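Long-range contacts in FHA domain-containing protein DDL (PDB 3VPY), which probably recognises phosphothreonine on Dicer-like1 through its forkhead-associated domain, a role that would tie it to small-RNA processing in Arabidopsis: residues A10-E15 against L34-C39; I65-M70 against K81-Y86; Y86-G91 against Q106-L111. One frame throughout, in Å; residues are numbered along the deposited sequence.

Contact 1 (A10-E15 against L34-C39); sequences ARKPSE and LHRQSC
Lys12 lies over the backbone of Arg36 and reaches its carbonyl with the tip of the chain. CB carries CG anti to the backbone N (chi1 -167°), and CG comes to 3.8 Å from His35 O. CD is the next atom across, 3.5 Å from Arg36 O; CE follows over the same peptide, close to Arg36 CA. NZ then ends 3.2 Å from Arg36 O, a weak hydrogen bond, with the CB of Arg36 also near. The Lys12 ammonium and the Arg36 guanidinium do not touch, and this exposed end of the contact is held mainly by aliphatic carbons lying on a peptide unit.

Pro13 makes the buried part. Its ring crosses the His35 side chain at about a right angle, CG lying 3.7 Å from His35 CA, while CD faces Gln37 O. Beyond it, Glu15 O approaches His35 CB at 3.3 Å. At the other end, Ser38 CB packs 3.6 Å from Arg11 C, and its hydroxyl is engaged by Glu6 through a hydrogen bond. Pro13 also rests on Tyr67 and Val83, which places it against the sheet.

No strand pairing joins the two segments: this is loop-on-loop packing at the border of an FHA beta-sandwich, where the lead-in to strand 18-23 meets the connection from strand 26-33 to strand 39-43.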
loop_
_atom_site.group_PDB
_atom_site.type_symbol
_atom_site.label_atom_id
_atom_site.label_comp_id
_atom_site.label_asym_id
_atom_site.label_seq_id
_atom_site.Cartn_x
_atom_site.Cartn_y
_atom_site.Cartn_z
ATOM N N ALA A 10 -6.288 9.114 -9.041
ATOM C CA ALA A 10 -6.293 7.662 -8.831
ATOM C C ALA A 10 -6.110 6.929 -10.152
ATOM O O ALA A 10 -6.775 7.257 -11.146
ATOM C CB ALA A 10 -7.580 7.221 -8.192
ATOM N N ARG A 11 -5.227 5.936 -10.151
ATOM C CA ARG A 11 -4.977 5.092 -11.324
ATOM C C ARG A 11 -4.516 3.723 -10.854
ATOM O O ARG A 11 -3.846 3.605 -9.822
ATOM C CB ARG A 11 -3.888 5.661 -12.246
ATOM C CG ARG A 11 -4.128 7.031 -12.836
ATOM C CD ARG A 11 -5.123 7.061 -13.982
ATOM N NE ARG A 11 -5.131 8.396 -14.588
ATOM C CZ ARG A 11 -5.775 9.459 -14.108
ATOM N NH1 ARG A 11 -6.516 9.375 -13.010
ATOM N NH2 ARG A 11 -5.696 10.619 -14.749
ATOM N N LYS A 12 -4.886 2.690 -11.612
ATOM C CA LYS A 12 -4.354 1.362 -11.389
ATOM C C LYS A 12 -2.848 1.377 -11.687
ATOM O O LYS A 12 -2.427 1.933 -12.719
ATOM C CB LYS A 12 -5.083 0.370 -12.314
ATOM C CG LYS A 12 -4.857 -1.077 -11.989
ATOM C CD LYS A 12 -5.914 -1.973 -12.660
ATOM C CE LYS A 12 -5.287 -3.298 -13.142
ATOM N NZ LYS A 12 -6.210 -4.504 -13.329
ATOM N N PRO A 13 -2.032 0.768 -10.810
ATOM C CA PRO A 13 -0.584 0.728 -11.069
ATOM C C PRO A 13 -0.231 -0.291 -12.152
ATOM O O PRO A 13 -1.027 -1.212 -12.423
ATOM C CB PRO A 13 -0.002 0.252 -9.732
ATOM C CG PRO A 13 -1.082 -0.570 -9.138
ATOM C CD PRO A 13 -2.390 0.057 -9.565
ATOM N N SER A 14 0.954 -0.127 -12.747
ATOM C CA SER A 14 1.551 -1.148 -13.620
ATOM C C SER A 14 2.596 -2.014 -12.896
ATOM O O SER A 14 2.738 -3.200 -13.197
ATOM C CB SER A 14 2.141 -0.503 -14.876
ATOM O OG SER A 14 3.102 0.481 -14.538
ATOM N N GLU A 15 3.320 -1.426 -11.940
ATOM C CA GLU A 15 4.216 -2.194 -11.079
ATOM C C GLU A 15 3.445 -3.260 -10.301
ATOM O O GLU A 15 2.356 -2.994 -9.801
ATOM C CB GLU A 15 4.912 -1.260 -10.092
ATOM C CG GLU A 15 6.001 -0.431 -10.715
ATOM C CD GLU A 15 7.382 -0.975 -10.401
ATOM O OE1 GLU A 15 7.621 -2.200 -10.554
ATOM O OE2 GLU A 15 8.226 -0.165 -9.990
ATOM N N LEU A 34 -1.649 -6.609 -4.893
ATOM C CA LEU A 34 -1.965 -5.208 -4.604
ATOM C C LEU A 34 -1.823 -4.311 -5.829
ATOM O O LEU A 34 -1.454 -3.133 -5.718
ATOM C CB LEU A 34 -1.092 -4.691 -3.461
ATOM C CG LEU A 34 -1.769 -3.662 -2.539
ATOM C CD1 LEU A 34 -2.867 -4.294 -1.663
ATOM C CD2 LEU A 34 -0.691 -2.983 -1.705
ATOM N N HIS A 35 -2.124 -4.851 -7.005
ATOM C CA HIS A 35 -1.888 -4.085 -8.228
ATOM C C HIS A 35 -2.975 -4.273 -9.286
ATOM O O HIS A 35 -2.794 -3.877 -10.439
ATOM C CB HIS A 35 -0.491 -4.351 -8.830
ATOM C CG HIS A 35 -0.212 -5.798 -9.125
ATOM N ND1 HIS A 35 -0.522 -6.398 -10.330
ATOM C CD2 HIS A 35 0.388 -6.754 -8.376
ATOM C CE1 HIS A 35 -0.157 -7.671 -10.297
ATOM N NE2 HIS A 35 0.406 -7.909 -9.126
ATOM N N ARG A 36 -4.113 -4.841 -8.897
ATOM C CA ARG A 36 -5.221 -4.997 -9.846
ATOM C C ARG A 36 -6.398 -4.022 -9.650
ATOM O O ARG A 36 -7.414 -4.117 -10.345
ATOM C CB ARG A 36 -5.694 -6.455 -9.906
ATOM C CG ARG A 36 -4.752 -7.362 -10.718
ATOM C CD ARG A 36 -5.158 -8.836 -10.644
ATOM N NE ARG A 36 -4.571 -9.691 -11.708
ATOM C CZ ARG A 36 -3.376 -10.294 -11.631
ATOM N NH1 ARG A 36 -2.614 -10.137 -10.557
ATOM N NH2 ARG A 36 -2.940 -11.080 -12.626
ATOM N N GLN A 37 -6.274 -3.098 -8.700
ATOM C CA GLN A 37 -7.212 -1.992 -8.638
ATOM C C GLN A 37 -6.511 -0.758 -8.103
ATOM O O GLN A 37 -5.389 -0.843 -7.629
ATOM C CB GLN A 37 -8.431 -2.331 -7.785
ATOM C CG GLN A 37 -8.121 -2.805 -6.420
ATOM C CD GLN A 37 -9.254 -3.651 -5.805
ATOM O OE1 GLN A 37 -9.596 -4.732 -6.291
ATOM N NE2 GLN A 37 -9.815 -3.159 -4.728
ATOM N N SER A 38 -7.187 0.381 -8.198
ATOM C CA SER A 38 -6.549 1.642 -7.843
ATOM C C SER A 38 -6.619 1.945 -6.353
ATOM O O SER A 38 -5.904 2.829 -5.861
ATOM C CB SER A 38 -7.155 2.794 -8.665
ATOM O OG SER A 38 -8.554 2.869 -8.433
ATOM N N CYS A 39 -7.462 1.209 -5.631
ATOM C CA CYS A 39 -7.589 1.392 -4.190
ATOM C C CYS A 39 -7.940 0.085 -3.479
ATOM O O CYS A 39 -8.759 -0.717 -3.964
ATOM C CB CYS A 39 -8.614 2.489 -3.899
ATOM S SG CYS A 39 -8.800 2.905 -2.183
#

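Contact 2 (I65-M70 against K81-Y86); sequences IQYREM and KQVKPY
Arg68 and Tyr86 meet on one face of the antiparallel hairpin formed by strands 63-73 and 79-89, two neighbouring strands of the FHA beta-sandwich. Six backbone hydrogen bonds join the segments, in pairs at Gln66-Tyr86, Arg68-Lys84 and Met70-Gln82.

The tight part lies toward Ile65 and Tyr86. Arg68 crosses the tyrosine at about a right angle, with CZ 4.5 Å from the ring centroid and only 6° off the normal, a cation-pi contact. CD adds a CH-pi contact over the ring, and NH1 sits 3.4 Å above its plane, toward the rim. The bend at chi3 (67°) turns NE out of the extended line of the chain, and a salt bridge from NE to Glu9 also holds the guanidinium. Selenomethionine Met70 places SE over one guanidinium face and CG 3.4 Å from Tyr86 OH. On the opposite face of the sheet, Tyr67 CE1 presses on Pro85 CB at 3.4 Å, and Tyr67 CB touches Val83 CG1.

The far end is looser and polar. Glu69 and Lys81 cross there in a salt bridge. An alanine in place of Glu69 would probably leave the Lys81 ammonium without its carboxylate mate and free to swing. A water donates to Glu69 OE1 at 2.7 Å and weakly accepts from Lys81 NZ, while that NZ meets Glu69 OE2 at 2.7 Å from above the carboxylate plane.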
loop_
_atom_site.group_PDB
_atom_site.type_symbol
_atom_site.label_atom_id
_atom_site.label_comp_id
_atom_site.label_asym_id
_atom_site.label_seq_id
_atom_site.Cartn_x
_atom_site.Cartn_y
_atom_site.Cartn_z
ATOM N N ILE A 65 -5.067 1.726 0.950
ATOM C CA ILE A 65 -3.890 1.981 0.112
ATOM C C ILE A 65 -4.421 2.457 -1.232
ATOM O O ILE A 65 -5.176 1.735 -1.909
ATOM C CB ILE A 65 -2.956 0.755 -0.022
ATOM C CG1 ILE A 65 -2.264 0.514 1.326
ATOM C CG2 ILE A 65 -1.908 1.003 -1.131
ATOM C CD1 ILE A 65 -1.391 -0.741 1.435
ATOM N N GLN A 66 -4.061 3.703 -1.561
ATOM C CA GLN A 66 -4.578 4.408 -2.715
ATOM C C GLN A 66 -3.439 4.618 -3.687
ATOM O O GLN A 66 -2.413 5.196 -3.298
ATOM C CB GLN A 66 -5.107 5.778 -2.280
ATOM C CG GLN A 66 -5.561 6.634 -3.454
ATOM C CD GLN A 66 -6.836 6.105 -4.078
ATOM O OE1 GLN A 66 -7.867 6.003 -3.402
ATOM N NE2 GLN A 66 -6.778 5.753 -5.361
ATOM N N TYR A 67 -3.595 4.121 -4.913
ATOM C CA TYR A 67 -2.652 4.419 -5.996
ATOM C C TYR A 67 -2.973 5.768 -6.604
ATOM O O TYR A 67 -4.130 6.067 -6.836
ATOM C CB TYR A 67 -2.631 3.281 -7.050
ATOM C CG TYR A 67 -1.959 2.066 -6.482
ATOM C CD1 TYR A 67 -0.574 1.985 -6.431
ATOM C CD2 TYR A 67 -2.701 1.026 -5.924
ATOM C CE1 TYR A 67 0.069 0.908 -5.842
ATOM C CE2 TYR A 67 -2.063 -0.073 -5.339
ATOM C CZ TYR A 67 -0.681 -0.126 -5.316
ATOM O OH TYR A 67 -0.049 -1.198 -4.717
ATOM N N ARG A 68 -1.933 6.584 -6.796
ATOM C CA ARG A 68 -2.027 7.950 -7.313
ATOM C C ARG A 68 -0.990 8.203 -8.404
ATOM O O ARG A 68 0.202 7.871 -8.242
ATOM C CB ARG A 68 -1.818 8.958 -6.166
ATOM C CG ARG A 68 -2.895 8.901 -5.074
ATOM C CD ARG A 68 -2.444 9.686 -3.844
ATOM N NE ARG A 68 -2.363 11.118 -4.148
ATOM C CZ ARG A 68 -1.552 11.987 -3.545
ATOM N NH1 ARG A 68 -0.707 11.589 -2.605
ATOM N NH2 ARG A 68 -1.546 13.261 -3.917
ATOM N N GLU A 69 -1.445 8.792 -9.510
ATOM C CA GLU A 69 -0.547 9.187 -10.589
ATOM C C GLU A 69 0.080 10.527 -10.240
ATOM O O GLU A 69 -0.635 11.534 -10.050
ATOM C CB GLU A 69 -1.315 9.270 -11.915
ATOM C CG GLU A 69 -0.438 9.377 -13.145
ATOM C CD GLU A 69 -1.270 9.433 -14.425
ATOM O OE1 GLU A 69 -1.975 10.439 -14.642
ATOM O OE2 GLU A 69 -1.214 8.463 -15.203
HETATM N N MSE A 70 1.412 10.540 -10.156
HETATM C CA MSE A 70 2.169 11.757 -9.799
HETATM C C MSE A 70 3.258 12.009 -10.824
HETATM O O MSE A 70 3.557 11.147 -11.636
HETATM C CB MSE A 70 2.851 11.555 -8.444
HETATM C CG MSE A 70 1.961 10.983 -7.362
HETATM SE SE MSE A 70 0.573 12.252 -6.842
HETATM C CE MSE A 70 1.681 13.512 -5.839
ATOM N N LYS A 81 5.632 10.535 -15.585
ATOM C CA LYS A 81 4.685 10.296 -14.503
ATOM C C LYS A 81 4.875 8.892 -14.009
ATOM O O LYS A 81 5.478 8.063 -14.680
ATOM C CB LYS A 81 3.244 10.472 -14.985
ATOM C CG LYS A 81 2.814 9.458 -16.039
ATOM C CD LYS A 81 1.498 9.863 -16.677
ATOM C CE LYS A 81 1.014 8.788 -17.630
ATOM N NZ LYS A 81 -0.457 8.827 -17.811
ATOM N N GLN A 82 4.355 8.625 -12.823
ATOM C CA GLN A 82 4.345 7.277 -12.310
ATOM C C GLN A 82 3.124 7.118 -11.431
ATOM O O GLN A 82 2.558 8.103 -10.967
ATOM C CB GLN A 82 5.605 7.030 -11.493
ATOM C CG GLN A 82 5.801 8.061 -10.403
ATOM C CD GLN A 82 7.155 7.969 -9.749
ATOM O OE1 GLN A 82 7.740 6.890 -9.660
ATOM N NE2 GLN A 82 7.657 9.105 -9.271
ATOM N N VAL A 83 2.708 5.878 -11.223
ATOM C CA VAL A 83 1.621 5.596 -10.298
ATOM C C VAL A 83 2.205 4.884 -9.089
ATOM O O VAL A 83 2.794 3.791 -9.223
ATOM C CB VAL A 83 0.543 4.723 -10.951
ATOM C CG1 VAL A 83 -0.521 4.313 -9.927
ATOM C CG2 VAL A 83 -0.090 5.463 -12.134
ATOM N N LYS A 84 1.977 5.461 -7.908
ATOM C CA LYS A 84 2.619 4.994 -6.683
ATOM C C LYS A 84 1.623 4.774 -5.568
ATOM O O LYS A 84 0.566 5.409 -5.558
ATOM C CB LYS A 84 3.665 6.013 -6.217
ATOM C CG LYS A 84 4.752 6.237 -7.254
ATOM C CD LYS A 84 5.890 7.053 -6.689
ATOM C CE LYS A 84 5.450 8.493 -6.470
ATOM N NZ LYS A 84 6.504 9.290 -5.776
ATOM N N PRO A 85 1.947 3.861 -4.631
ATOM C CA PRO A 85 1.056 3.549 -3.510
ATOM C C PRO A 85 1.170 4.561 -2.383
ATOM O O PRO A 85 2.284 4.949 -2.023
ATOM C CB PRO A 85 1.561 2.188 -3.019
ATOM C CG PRO A 85 3.038 2.202 -3.344
ATOM C CD PRO A 85 3.185 3.047 -4.609
ATOM N N TYR A 86 0.013 4.970 -1.844
ATOM C CA TYR A 86 -0.070 5.827 -0.639
ATOM C C TYR A 86 -1.029 5.204 0.354
ATOM O O TYR A 86 -2.075 4.695 -0.047
ATOM C CB TYR A 86 -0.606 7.227 -1.002
ATOM C CG TYR A 86 0.362 7.942 -1.877
ATOM C CD1 TYR A 86 1.185 8.955 -1.372
ATOM C CD2 TYR A 86 0.476 7.600 -3.234
ATOM C CE1 TYR A 86 2.126 9.591 -2.215
ATOM C CE2 TYR A 86 1.390 8.214 -4.065
ATOM C CZ TYR A 86 2.217 9.201 -3.554
ATOM O OH TYR A 86 3.111 9.783 -4.405
HETATM O O HOH W 1 -3.153 10.798 -17.040
#

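Contact 3 (Y86-G91 against Q106-L111)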
loop_
_atom_site.group_PDB
_atom_site.type_symbol
_atom_site.label_atom_id
_atom_site.label_comp_id
_atom_site.label_asym_id
_atom_site.label_seq_id
_atom_site.Cartn_x
_atom_site.Cartn_y
_atom_site.Cartn_z
ATOM N N TYR A 86 0.013 4.970 -1.844
ATOM C CA TYR A 86 -0.070 5.827 -0.639
ATOM C C TYR A 86 -1.029 5.204 0.354
ATOM O O TYR A 86 -2.075 4.695 -0.047
ATOM C CB TYR A 86 -0.606 7.227 -1.002
ATOM C CG TYR A 86 0.362 7.942 -1.877
ATOM C CD1 TYR A 86 1.185 8.955 -1.372
ATOM C CD2 TYR A 86 0.476 7.600 -3.234
ATOM C CE1 TYR A 86 2.126 9.591 -2.215
ATOM C CE2 TYR A 86 1.390 8.214 -4.065
ATOM C CZ TYR A 86 2.217 9.201 -3.554
ATOM O OH TYR A 86 3.111 9.783 -4.405
ATOM N N ILE A 87 -0.695 5.230 1.631
ATOM C CA ILE A 87 -1.643 4.710 2.628
ATOM C C ILE A 87 -2.344 5.889 3.306
ATOM O O ILE A 87 -1.745 6.955 3.463
ATOM C CB ILE A 87 -0.945 3.777 3.661
ATOM C CG1 ILE A 87 -1.962 3.034 4.531
ATOM C CG2 ILE A 87 0.057 4.564 4.537
ATOM C CD1 ILE A 87 -1.373 1.844 5.235
HETATM N N MSE A 88 -3.603 5.694 3.704
HETATM C CA MSE A 88 -4.316 6.707 4.468
HETATM C C MSE A 88 -5.131 6.011 5.552
HETATM O O MSE A 88 -5.920 5.101 5.259
HETATM C CB MSE A 88 -5.233 7.551 3.565
HETATM C CG MSE A 88 -5.976 8.591 4.353
HETATM SE SE MSE A 88 -7.079 9.785 3.260
HETATM C CE MSE A 88 -5.778 11.036 2.603
ATOM N N ASP A 89 -4.909 6.421 6.798
ATOM C CA ASP A 89 -5.711 5.921 7.901
ATOM C C ASP A 89 -7.032 6.689 7.950
ATOM O O ASP A 89 -7.063 7.914 7.783
ATOM C CB ASP A 89 -4.970 6.039 9.216
ATOM C CG ASP A 89 -5.816 5.620 10.385
ATOM O OD1 ASP A 89 -5.727 4.442 10.780
ATOM O OD2 ASP A 89 -6.598 6.435 10.889
ATOM N N LEU A 90 -8.122 5.975 8.215
ATOM C CA LEU A 90 -9.444 6.588 8.107
ATOM C C LEU A 90 -9.974 7.036 9.460
ATOM O O LEU A 90 -11.195 7.003 9.702
ATOM C CB LEU A 90 -10.437 5.640 7.406
ATOM C CG LEU A 90 -9.970 5.143 6.030
ATOM C CD1 LEU A 90 -10.906 4.092 5.460
ATOM C CD2 LEU A 90 -9.884 6.303 5.063
ATOM N N GLY A 91 -9.070 7.472 10.329
ATOM C CA GLY A 91 -9.439 7.882 11.688
ATOM C C GLY A 91 -9.748 6.743 12.643
ATOM O O GLY A 91 -10.685 6.824 13.465
ATOM N N GLN A 106 -6.236 10.631 7.828
ATOM C CA GLN A 106 -6.772 11.442 6.717
ATOM C C GLN A 106 -5.707 12.203 5.942
ATOM O O GLN A 106 -5.972 13.273 5.375
ATOM C CB GLN A 106 -7.896 12.387 7.189
ATOM C CG GLN A 106 -8.998 11.682 8.003
ATOM C CD GLN A 106 -9.941 10.822 7.175
ATOM O OE1 GLN A 106 -9.968 10.888 5.943
ATOM N NE2 GLN A 106 -10.740 10.011 7.864
ATOM N N ARG A 107 -4.515 11.608 5.883
ATOM C CA ARG A 107 -3.397 12.179 5.151
ATOM C C ARG A 107 -2.711 11.061 4.364
ATOM O O ARG A 107 -2.507 9.980 4.890
ATOM C CB ARG A 107 -2.440 12.847 6.141
ATOM C CG ARG A 107 -1.154 13.383 5.517
ATOM C CD ARG A 107 -0.264 14.005 6.583
ATOM N NE ARG A 107 -0.897 15.127 7.285
ATOM C CZ ARG A 107 -0.403 15.700 8.386
ATOM N NH1 ARG A 107 0.741 15.264 8.917
ATOM N NH2 ARG A 107 -1.046 16.716 8.961
ATOM N N TYR A 108 -2.368 11.311 3.097
ATOM C CA TYR A 108 -1.686 10.271 2.313
ATOM C C TYR A 108 -0.213 10.216 2.681
ATOM O O TYR A 108 0.471 11.270 2.702
ATOM C CB TYR A 108 -1.761 10.569 0.813
ATOM C CG TYR A 108 -3.119 10.349 0.193
ATOM C CD1 TYR A 108 -3.740 9.098 0.244
ATOM C CD2 TYR A 108 -3.772 11.393 -0.474
ATOM C CE1 TYR A 108 -4.993 8.884 -0.316
ATOM C CE2 TYR A 108 -5.043 11.185 -1.037
ATOM C CZ TYR A 108 -5.640 9.946 -0.950
ATOM O OH TYR A 108 -6.878 9.747 -1.507
ATOM N N TYR A 109 0.283 8.997 2.916
ATOM C CA TYR A 109 1.709 8.737 3.141
ATOM C C TYR A 109 2.248 7.802 2.069
ATOM O O TYR A 109 1.725 6.699 1.884
ATOM C CB TYR A 109 1.932 8.073 4.516
ATOM C CG TYR A 109 1.734 8.986 5.679
ATOM C CD1 TYR A 109 2.821 9.564 6.319
ATOM C CD2 TYR A 109 0.448 9.279 6.162
ATOM C CE1 TYR A 109 2.641 10.405 7.408
ATOM C CE2 TYR A 109 0.265 10.119 7.249
ATOM C CZ TYR A 109 1.358 10.673 7.869
ATOM O OH TYR A 109 1.194 11.513 8.957
ATOM N N GLU A 110 3.273 8.250 1.340
ATOM C CA GLU A 110 3.848 7.399 0.279
ATOM C C GLU A 110 4.428 6.108 0.880
ATOM O O GLU A 110 5.083 6.150 1.932
ATOM C CB GLU A 110 4.934 8.144 -0.494
ATOM C CG GLU A 110 5.398 7.391 -1.744
ATOM C CD GLU A 110 6.424 8.179 -2.569
ATOM O OE1 GLU A 110 6.748 9.326 -2.199
ATOM O OE2 GLU A 110 6.930 7.633 -3.567
ATOM N N LEU A 111 4.173 4.985 0.213
ATOM C CA LEU A 111 4.721 3.684 0.627
ATOM C C LEU A 111 5.858 3.235 -0.285
ATOM O O LEU A 111 5.877 3.552 -1.482
ATOM C CB LEU A 111 3.617 2.632 0.631
ATOM C CG LEU A 111 2.496 2.759 1.664
ATOM C CD1 LEU A 111 1.484 1.638 1.500
ATOM C CD2 LEU A 111 3.052 2.773 3.082
HETATM O O HOH W 2 -3.393 8.808 7.094
#
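Met88, a selenomethionine, sets its CE methyl over the centre of the Tyr108 ring, 3.4 Å from the centroid and 2° off the normal. With CG anti to the backbone N (chi1 180°), the chain runs out beside Arg107 before bending at chi3 to bring CE over the ring. SE stands obliquely to the same ring at 4.5 Å from its centroid, a Met-aromatic contact. Tyr86 CB packs against Tyr108 CD1, and Tyr86 CE1 meets Glu110 CB at 3.6 Å. On the other face of the sheet, Ile87 CG2 touches Leu111 CD2 at 3.8 Å, and both side chains reach Ile117 of strand 116-119, in the second sheet of the FHA beta-sandwich.

Strand 109-110 pairs here as the antiparallel edge of its sheet, with Ile87 and Tyr109 exchanging two backbone hydrogen bonds. Farther along, a water accepts from Asp89 N and donates to Arg107 O at 2.6 Å, bridging the two backbones at this step. Direct bonding resumes with Gln106 N, which donates to Asp89 O at 2.8 Å. The Asp89 carboxylate turns to Ser92 and Thr96 through OD1, while OD2 takes a weak bond from Gly91 N.

How the contacts relate
Contacts 2 and 3 are partly buried and belong to one sheet: strand 79-89 pairs with 63-73 in the first and with 109-110 in the second, and Tyr86 serves both. A salt bridge from Lys84 to Glu110 and the backbone pair Pro85-Leu111 join them further. Contact 1 is a surface contact between loops, yet it touches contact 2 through Ser38 and Tyr67 backbones and does not touch contact 3, about 6 Å away at the nearest atoms. Contact 2 has an unbroken run of strand bonds beside a cation-pi contact and a salt bridge; contact 3 has fewer, interrupted by a water bridge, and a methyl-on-ring contact; contact 1 relies mostly on aliphatic atoms against peptides.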